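Local coordinates for protein ADP-ribosylating toxin CARDS (Mycoplasma pneumoniae, PDB 4TLV) that transfers ADP-ribose from NAD+ to multiple target proteins in vitro and causes vacuolation and cell damage as the main virulence factor of this respiratory pathogen, at residues V170-I175 and I371-F376; L418-D423 and A429-M434. All blocks are in the same frame, centred on the assembly; numbering follows the deposited sequence.

Contact 1 (V170-I175 and I371-F376)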
ATOM      1  N   VAL A 170     -17.108  16.324  -3.979  1.00 12.77           N
ATOM      2  CA  VAL A 170     -15.708  15.991  -3.745  1.00 12.09           C
ATOM      3  C   VAL A 170     -15.183  16.657  -2.482  1.00 13.16           C
ATOM      4  O   VAL A 170     -15.215  17.881  -2.354  1.00 11.99           O
ATOM      5  CB  VAL A 170     -14.826  16.423  -4.943  1.00 10.21           C
ATOM      6  CG1 VAL A 170     -13.360  16.097  -4.683  1.00  9.93           C
ATOM      7  CG2 VAL A 170     -15.300  15.761  -6.247  1.00 10.68           C
ATOM      8  N   GLU A 171     -14.686  15.835  -1.561  1.00 11.80           N
ATOM      9  CA  GLU A 171     -14.155  16.303  -0.299  1.00 11.93           C
ATOM     10  C   GLU A 171     -12.680  15.964  -0.177  1.00 12.67           C
ATOM     11  O   GLU A 171     -12.199  14.999  -0.778  1.00 12.85           O
ATOM     12  CB  GLU A 171     -14.876  15.619   0.868  1.00 14.16           C
ATOM     13  CG  GLU A 171     -16.365  15.822   0.891  1.00 16.91           C
ATOM     14  CD  GLU A 171     -16.767  17.148   1.510  1.00 17.79           C
ATOM     15  OE1 GLU A 171     -16.158  17.557   2.522  1.00 21.73           O
ATOM     16  OE2 GLU A 171     -17.709  17.767   0.983  1.00 25.82           O
ATOM     17  N   THR A 172     -11.979  16.733   0.641  1.00 13.19           N
ATOM     18  CA  THR A 172     -10.640  16.351   1.059  1.00 14.66           C
ATOM     19  C   THR A 172     -10.563  16.533   2.574  1.00 16.61           C
ATOM     20  O   THR A 172     -11.542  16.939   3.206  1.00 18.00           O
ATOM     21  CB  THR A 172      -9.545  17.127   0.278  1.00 17.10           C
ATOM     22  OG1 THR A 172      -8.267  16.537   0.538  1.00 20.57           O
ATOM     23  CG2 THR A 172      -9.519  18.604   0.652  1.00 18.69           C
ATOM     24  N   THR A 173      -9.433  16.195   3.171  1.00 15.98           N
ATOM     25  CA  THR A 173      -9.290  16.302   4.613  1.00 15.71           C
ATOM     26  C   THR A 173      -8.172  17.269   4.922  1.00 19.21           C
ATOM     27  O   THR A 173      -7.316  17.537   4.080  1.00 17.33           O
ATOM     28  CB  THR A 173      -8.983  14.939   5.251  1.00 22.16           C
ATOM     29  OG1 THR A 173      -7.815  14.388   4.632  1.00 18.13           O
ATOM     30  CG2 THR A 173     -10.151  13.979   5.026  1.00 19.27           C
ATOM     31  N   ARG A 174      -8.195  17.812   6.130  1.00 18.99           N
ATOM     32  CA  ARG A 174      -7.130  18.691   6.580  1.00 22.34           C
ATOM     33  C   ARG A 174      -6.703  18.296   7.985  1.00 20.53           C
ATOM     34  O   ARG A 174      -7.542  17.993   8.839  1.00 19.99           O
ATOM     35  CB  ARG A 174      -7.602  20.149   6.565  1.00 21.46           C
ATOM     36  CG  ARG A 174      -7.955  20.668   5.179  1.00 22.64           C
ATOM     37  CD  ARG A 174      -8.253  22.154   5.240  1.00 23.53           C
ATOM     38  NE  ARG A 174      -9.203  22.437   6.309  1.00 28.04           N
ATOM     39  CZ  ARG A 174      -9.505  23.659   6.733  1.00 33.68           C
ATOM     40  NH1 ARG A 174      -8.929  24.716   6.171  1.00 31.49           N
ATOM     41  NH2 ARG A 174     -10.382  23.824   7.717  1.00 23.00           N
ATOM     42  N   ILE A 175      -5.397  18.279   8.218  1.00 20.61           N
ATOM     43  CA  ILE A 175      -4.893  18.097   9.569  1.00 17.57           C
ATOM     44  C   ILE A 175      -4.529  19.472  10.134  1.00 22.63           C
ATOM     45  O   ILE A 175      -3.575  20.114   9.702  1.00 21.20           O
ATOM     46  CB  ILE A 175      -3.692  17.143   9.597  1.00 19.15           C
ATOM     47  CG1 ILE A 175      -4.070  15.813   8.932  1.00 20.97           C
ATOM     48  CG2 ILE A 175      -3.213  16.921  11.046  1.00 18.40           C
ATOM     49  CD1 ILE A 175      -2.918  14.841   8.790  1.00 21.99           C
ATOM     50  N   ILE A 371      -7.626  28.873   1.700  1.00 26.14           N
ATOM     51  CA  ILE A 371      -8.851  28.546   2.424  1.00 23.44           C
ATOM     52  C   ILE A 371      -9.986  28.207   1.445  1.00 20.07           C
ATOM     53  O   ILE A 371     -10.962  27.552   1.815  1.00 20.86           O
ATOM     54  CB  ILE A 371      -9.245  29.672   3.416  1.00 23.55           C
ATOM     55  CG1 ILE A 371     -10.351  29.205   4.363  1.00 27.28           C
ATOM     56  CG2 ILE A 371      -9.642  30.926   2.675  1.00 25.80           C
ATOM     57  CD1 ILE A 371     -10.499  30.092   5.606  1.00 30.26           C
ATOM     58  N   ALA A 372      -9.838  28.631   0.195  1.00 18.49           N
ATOM     59  CA  ALA A 372     -10.809  28.300  -0.850  1.00 20.69           C
ATOM     60  C   ALA A 372     -10.627  26.863  -1.369  1.00 21.08           C
ATOM     61  O   ALA A 372     -11.382  26.402  -2.225  1.00 21.47           O
ATOM     62  CB  ALA A 372     -10.699  29.282  -2.004  1.00 24.20           C
ATOM     63  N   ILE A 373      -9.608  26.178  -0.862  1.00 21.14           N
ATOM     64  CA  ILE A 373      -9.341  24.792  -1.228  1.00 19.17           C
ATOM     65  C   ILE A 373      -9.256  24.613  -2.740  1.00 20.81           C
ATOM     66  O   ILE A 373     -10.015  23.839  -3.320  1.00 17.44           O
ATOM     67  CB  ILE A 373     -10.418  23.857  -0.649  1.00 17.48           C
ATOM     68  CG1 ILE A 373     -10.782  24.280   0.782  1.00 16.57           C
ATOM     69  CG2 ILE A 373      -9.937  22.399  -0.674  1.00 16.44           C
ATOM     70  CD1 ILE A 373      -9.659  24.022   1.808  1.00 17.59           C
ATOM     71  N   THR A 374      -8.341  25.338  -3.385  1.00 17.51           N
ATOM     72  CA  THR A 374      -8.172  25.221  -4.831  1.00 22.00           C
ATOM     73  C   THR A 374      -6.729  25.066  -5.259  1.00 18.83           C
ATOM     74  O   THR A 374      -6.471  24.786  -6.422  1.00 20.48           O
ATOM     75  CB  THR A 374      -8.657  26.469  -5.580  1.00 25.90           C
ATOM     76  OG1 THR A 374      -7.907  27.602  -5.116  1.00 24.10           O
ATOM     77  CG2 THR A 374     -10.135  26.687  -5.372  1.00 23.44           C
ATOM     78  N   GLN A 375      -5.799  25.314  -4.344  1.00 15.10           N
ATOM     79  CA  GLN A 375      -4.368  25.231  -4.656  1.00 17.65           C
ATOM     80  C   GLN A 375      -3.708  24.199  -3.743  1.00 16.48           C
ATOM     81  O   GLN A 375      -3.836  24.266  -2.527  1.00 19.01           O
ATOM     82  CB  GLN A 375      -3.699  26.595  -4.470  1.00 23.45           C
ATOM     83  CG  GLN A 375      -4.303  27.678  -5.354  1.00 26.12           C
ATOM     84  CD  GLN A 375      -4.046  29.080  -4.833  1.00 32.36           C
ATOM     85  OE1 GLN A 375      -3.296  29.273  -3.879  1.00 37.81           O
ATOM     86  NE2 GLN A 375      -4.682  30.067  -5.456  1.00 36.94           N
ATOM     87  N   PHE A 376      -2.988  23.259  -4.338  1.00 17.71           N
ATOM     88  CA  PHE A 376      -2.493  22.112  -3.589  1.00 15.05           C
ATOM     89  C   PHE A 376      -0.992  21.907  -3.750  1.00 15.09           C
ATOM     90  O   PHE A 376      -0.485  21.803  -4.859  1.00 16.68           O
ATOM     91  CB  PHE A 376      -3.252  20.852  -4.035  1.00 18.05           C
ATOM     92  CG  PHE A 376      -4.711  20.865  -3.673  1.00 14.82           C
ATOM     93  CD1 PHE A 376      -5.616  21.616  -4.403  1.00 15.96           C
ATOM     94  CD2 PHE A 376      -5.180  20.108  -2.610  1.00 18.48           C
ATOM     95  CE1 PHE A 376      -6.974  21.630  -4.065  1.00 17.74           C
ATOM     96  CE2 PHE A 376      -6.524  20.121  -2.270  1.00 16.48           C
ATOM     97  CZ  PHE A 376      -7.417  20.882  -2.994  1.00 15.99           C
TER
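The Phe376 ring meets Thr172 at its edge: the methyl CG2 lies near the ring plane, 4.5 Å from CE2. Thr172 packs more closely on Ile373, methyl to methyl, with the two CG2 atoms 4.0 Å apart. Its first torsion (chi1 -169°) sets OG1 anti to the backbone N and turns the methyl toward Ile373 and the Phe376 edge, while OG1 bonds a glycerol, probably a crystallisation additive. Ile373 has two branches at work. CG2 serves Thr172, and CD1, at the end of the other branch, comes within 4.2 Å of Arg174 CD. Thus the aliphatic part of the arginine does the packing. The chain bends about its CG-CD bond (chi3 -50°), and NH2 makes a salt bridge to Asp153 on the neighbouring strand 146-156. Ile373 itself sits in a left-handed backbone conformation, in the turn before strand 375-380. Val155 and Pro368 also press on its side chain, and its backbone is hydrogen-bonded to that of Glu158 of the transferase domain. The contact is a small apolar patch of the domain interface, joining strand 168-181 of the mono-ADP-ribosyltransferase sheet to a loop and strand start of the D2 beta-trefoil.

Contact 2 (L418-D423 and A429-M434). With ACT (acetate ion), chain M.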
ATOM      1  N   LEU A 418       5.648  24.582  -7.748  1.00 23.16           N
ATOM      2  CA  LEU A 418       4.458  24.391  -8.556  1.00 21.73           C
ATOM      3  C   LEU A 418       3.394  23.780  -7.670  1.00 20.13           C
ATOM      4  O   LEU A 418       3.671  22.854  -6.908  1.00 19.79           O
ATOM      5  CB  LEU A 418       4.747  23.399  -9.669  1.00 21.33           C
ATOM      6  CG  LEU A 418       5.795  23.791 -10.698  1.00 21.78           C
ATOM      7  CD1 LEU A 418       6.290  22.546 -11.395  1.00 26.96           C
ATOM      8  CD2 LEU A 418       5.168  24.762 -11.677  1.00 23.07           C
ATOM      9  N   GLN A 419       2.180  24.289  -7.773  1.00 19.09           N
ATOM     10  CA  GLN A 419       1.075  23.757  -7.003  1.00 16.85           C
ATOM     11  C   GLN A 419      -0.050  23.413  -7.962  1.00 17.19           C
ATOM     12  O   GLN A 419      -0.221  24.057  -8.995  1.00 16.69           O
ATOM     13  CB  GLN A 419       0.620  24.762  -5.935  1.00 19.73           C
ATOM     14  CG  GLN A 419       1.701  25.020  -4.873  1.00 20.06           C
ATOM     15  CD  GLN A 419       1.240  25.909  -3.731  1.00 21.75           C
ATOM     16  OE1 GLN A 419       0.186  26.532  -3.802  1.00 25.28           O
ATOM     17  NE2 GLN A 419       2.040  25.968  -2.665  1.00 17.60           N
ATOM     18  N   ILE A 420      -0.799  22.372  -7.635  1.00 17.19           N
ATOM     19  CA  ILE A 420      -1.916  21.986  -8.481  1.00 15.17           C
ATOM     20  C   ILE A 420      -3.019  23.014  -8.345  1.00 14.86           C
ATOM     21  O   ILE A 420      -3.361  23.418  -7.248  1.00 17.64           O
ATOM     22  CB  ILE A 420      -2.457  20.599  -8.106  1.00 17.10           C
ATOM     23  CG1 ILE A 420      -1.342  19.565  -8.317  1.00 18.36           C
ATOM     24  CG2 ILE A 420      -3.699  20.277  -8.956  1.00 17.63           C
ATOM     25  CD1 ILE A 420      -1.785  18.136  -8.222  1.00 24.49           C
ATOM     26  N   ILE A 421      -3.579  23.437  -9.469  1.00 14.82           N
ATOM     27  CA  ILE A 421      -4.693  24.367  -9.426  1.00 18.72           C
ATOM     28  C   ILE A 421      -5.954  23.658  -9.902  1.00 17.46           C
ATOM     29  O   ILE A 421      -5.956  22.995 -10.937  1.00 17.34           O
ATOM     30  CB  ILE A 421      -4.413  25.632 -10.265  1.00 23.80           C
ATOM     31  CG1 ILE A 421      -4.136  25.250 -11.717  1.00 25.65           C
ATOM     32  CG2 ILE A 421      -3.225  26.385  -9.671  1.00 23.41           C
ATOM     33  CD1 ILE A 421      -4.015  26.440 -12.684  1.00 28.70           C
ATOM     34  N   VAL A 422      -7.018  23.806  -9.129  1.00 15.92           N
ATOM     35  CA  VAL A 422      -8.271  23.129  -9.410  1.00 16.50           C
ATOM     36  C   VAL A 422      -9.316  24.137  -9.860  1.00 19.70           C
ATOM     37  O   VAL A 422      -9.629  25.089  -9.143  1.00 20.61           O
ATOM     38  CB  VAL A 422      -8.790  22.392  -8.167  1.00 17.65           C
ATOM     39  CG1 VAL A 422     -10.186  21.820  -8.437  1.00 17.11           C
ATOM     40  CG2 VAL A 422      -7.818  21.283  -7.766  1.00 16.21           C
ATOM     41  N   ASP A 423      -9.867  23.901 -11.038  1.00 20.49           N
ATOM     42  CA  ASP A 423     -10.842  24.793 -11.624  1.00 24.93           C
ATOM     43  C   ASP A 423     -11.432  24.106 -12.852  1.00 24.71           C
ATOM     44  O   ASP A 423     -10.843  23.173 -13.394  1.00 23.45           O
ATOM     45  CB  ASP A 423     -10.158  26.094 -12.036  1.00 27.49           C
ATOM     46  CG  ASP A 423     -11.141  27.133 -12.531  1.00 42.17           C
ATOM     47  OD1 ASP A 423     -11.726  27.838 -11.674  1.00 44.02           O
ATOM     48  OD2 ASP A 423     -11.331  27.233 -13.771  1.00 39.40           O
ATOM     49  N   ALA A 429     -11.613  18.403  -9.741  1.00 14.25           N
ATOM     50  CA  ALA A 429     -11.448  18.346  -8.291  1.00 14.80           C
ATOM     51  C   ALA A 429     -11.050  16.961  -7.784  1.00 13.38           C
ATOM     52  O   ALA A 429     -10.332  16.841  -6.786  1.00 11.46           O
ATOM     53  CB  ALA A 429     -12.736  18.813  -7.589  1.00 13.97           C
ATOM     54  N   GLN A 430     -11.516  15.909  -8.454  1.00  9.88           N
ATOM     55  CA  GLN A 430     -11.271  14.570  -7.907  1.00 15.27           C
ATOM     56  C   GLN A 430      -9.807  14.147  -8.010  1.00 12.23           C
ATOM     57  O   GLN A 430      -9.374  13.245  -7.306  1.00 11.94           O
ATOM     58  CB  GLN A 430     -12.200  13.511  -8.516  1.00 10.18           C
ATOM     59  CG  GLN A 430     -11.863  13.126  -9.942  1.00 14.46           C
ATOM     60  CD  GLN A 430     -12.824  12.085 -10.452  1.00 17.87           C
ATOM     61  OE1 GLN A 430     -12.308  10.904 -10.761  1.00 14.48           O
ATOM     62  NE2 GLN A 430     -14.035  12.335 -10.543  1.00 14.12           N
ATOM     63  N   PHE A 431      -9.026  14.819  -8.847  1.00 12.66           N
ATOM     64  CA  PHE A 431      -7.616  14.464  -8.906  1.00 14.54           C
ATOM     65  C   PHE A 431      -6.946  14.522  -7.535  1.00 12.99           C
ATOM     66  O   PHE A 431      -6.127  13.665  -7.193  1.00 13.61           O
ATOM     67  CB  PHE A 431      -6.808  15.312  -9.899  1.00  9.83           C
ATOM     68  CG  PHE A 431      -5.375  14.887  -9.966  1.00 10.68           C
ATOM     69  CD1 PHE A 431      -5.040  13.681 -10.543  1.00 13.52           C
ATOM     70  CD2 PHE A 431      -4.373  15.649  -9.387  1.00 12.13           C
ATOM     71  CE1 PHE A 431      -3.710  13.255 -10.574  1.00 11.55           C
ATOM     72  CE2 PHE A 431      -3.061  15.229  -9.431  1.00 15.39           C
ATOM     73  CZ  PHE A 431      -2.737  14.024 -10.021  1.00 12.55           C
ATOM     74  N   VAL A 432      -7.297  15.525  -6.732  1.00 12.47           N
ATOM     75  CA  VAL A 432      -6.634  15.711  -5.448  1.00 12.23           C
ATOM     76  C   VAL A 432      -7.276  14.909  -4.310  1.00 11.69           C
ATOM     77  O   VAL A 432      -7.214  15.302  -3.140  1.00 12.53           O
ATOM     78  CB  VAL A 432      -6.498  17.210  -5.091  1.00 14.07           C
ATOM     79  CG1 VAL A 432      -5.653  17.915  -6.166  1.00 13.75           C
ATOM     80  CG2 VAL A 432      -7.869  17.858  -4.959  1.00 13.39           C
ATOM     81  N   THR A 433      -7.859  13.764  -4.671  1.00  9.81           N
ATOM     82  CA  THR A 433      -8.385  12.795  -3.726  1.00  9.77           C
ATOM     83  C   THR A 433      -7.851  11.415  -4.122  1.00 11.55           C
ATOM     84  O   THR A 433      -7.450  11.212  -5.248  1.00 11.72           O
ATOM     85  CB  THR A 433      -9.926  12.758  -3.750  1.00 11.23           C
ATOM     86  OG1 THR A 433     -10.371  12.277  -5.016  1.00 13.26           O
ATOM     87  CG2 THR A 433     -10.502  14.173  -3.519  1.00 11.94           C
ATOM     88  N   MET A 434      -7.858  10.467  -3.197  1.00 11.55           N
ATOM     89  CA  MET A 434      -7.248   9.169  -3.457  1.00 10.22           C
ATOM     90  C   MET A 434      -8.290   8.131  -3.870  1.00 10.02           C
ATOM     91  O   MET A 434      -9.119   7.721  -3.065  1.00 12.28           O
ATOM     92  CB  MET A 434      -6.458   8.711  -2.217  1.00 11.28           C
ATOM     93  CG  MET A 434      -5.181   9.494  -1.994  1.00 14.45           C
ATOM     94  SD  MET A 434      -4.479   9.175  -0.371  1.00 19.92           S
ATOM     95  CE  MET A 434      -5.274  10.427   0.579  1.00 18.44           C
TER
HETATM   96  C   ACT M 607     -14.321  20.777 -11.315  0.94 26.10           C
HETATM   97  O   ACT M 607     -13.969  19.638 -10.921  0.94 20.83           O
HETATM   98  OXT ACT M 607     -15.461  20.873 -11.825  0.94 25.76           O
HETATM   99  CH3 ACT M 607     -13.425  21.972 -11.178  0.94 26.09           C
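Ala429, packed against Val422, gives its backbone N-H to O of an acetate ion, a fairly straight bond of 2.9 Å with an N-H...O angle of 160°. The ion, probably from the crystallisation liquor, is also held by His163 ND1. Val422 CG1 rests on the alanine backbone, 3.7 Å from Ala429 CA. The valine's chi1 of 174° turns CG1 to that alanine and keeps CG2 for Val432, whose CG1 is 4.3 Å from it. The same Val432 CG1 also receives Ile420 CG2 at 4.1 Å, where the two side chains run past each other in opposite directions. The tightest touch is made by the other arm of Ile420: CD1 comes in at the edge of the Phe431 ring, in its plane, 3.4 Å from CE2, with the two side chains at about a right angle. Met366 of strand 364-368 packs on Ile420, Phe431 and Val432 alike. Just after the 3-10 turn 429-431, Thr433 N bonds Gln430 O at 3.1 Å. The turn and the residue after it fold back over the end of strand 415-421 and add apolar side chains to the buried interior of the D2 beta-trefoil, on its side toward the transferase domain.

In the fold
Contacts 1 and 2 have centres about 9 Å apart and meet in the D2 sheet, where strands 375-380 (contact 1) and 415-421 (contact 2) are antiparallel neighbours. Two probable backbone hydrogen bonds join them, Phe376 O to Ile420 N and Thr374 O to Val422 N, each 2.9 Å. Phe376 also packs on both Val422 and Val432, so its side chain links the interface of contact 1 to the D2 interior of contact 2. Across the domain boundary, Glu171 O of the transferase strand packs within 3.3 Å of Thr433 CG2. Thr433 OG1 probably bonds Glu222, within residues 208-258, inferred to form the NAD+ pocket; neither contact lies in that range itself.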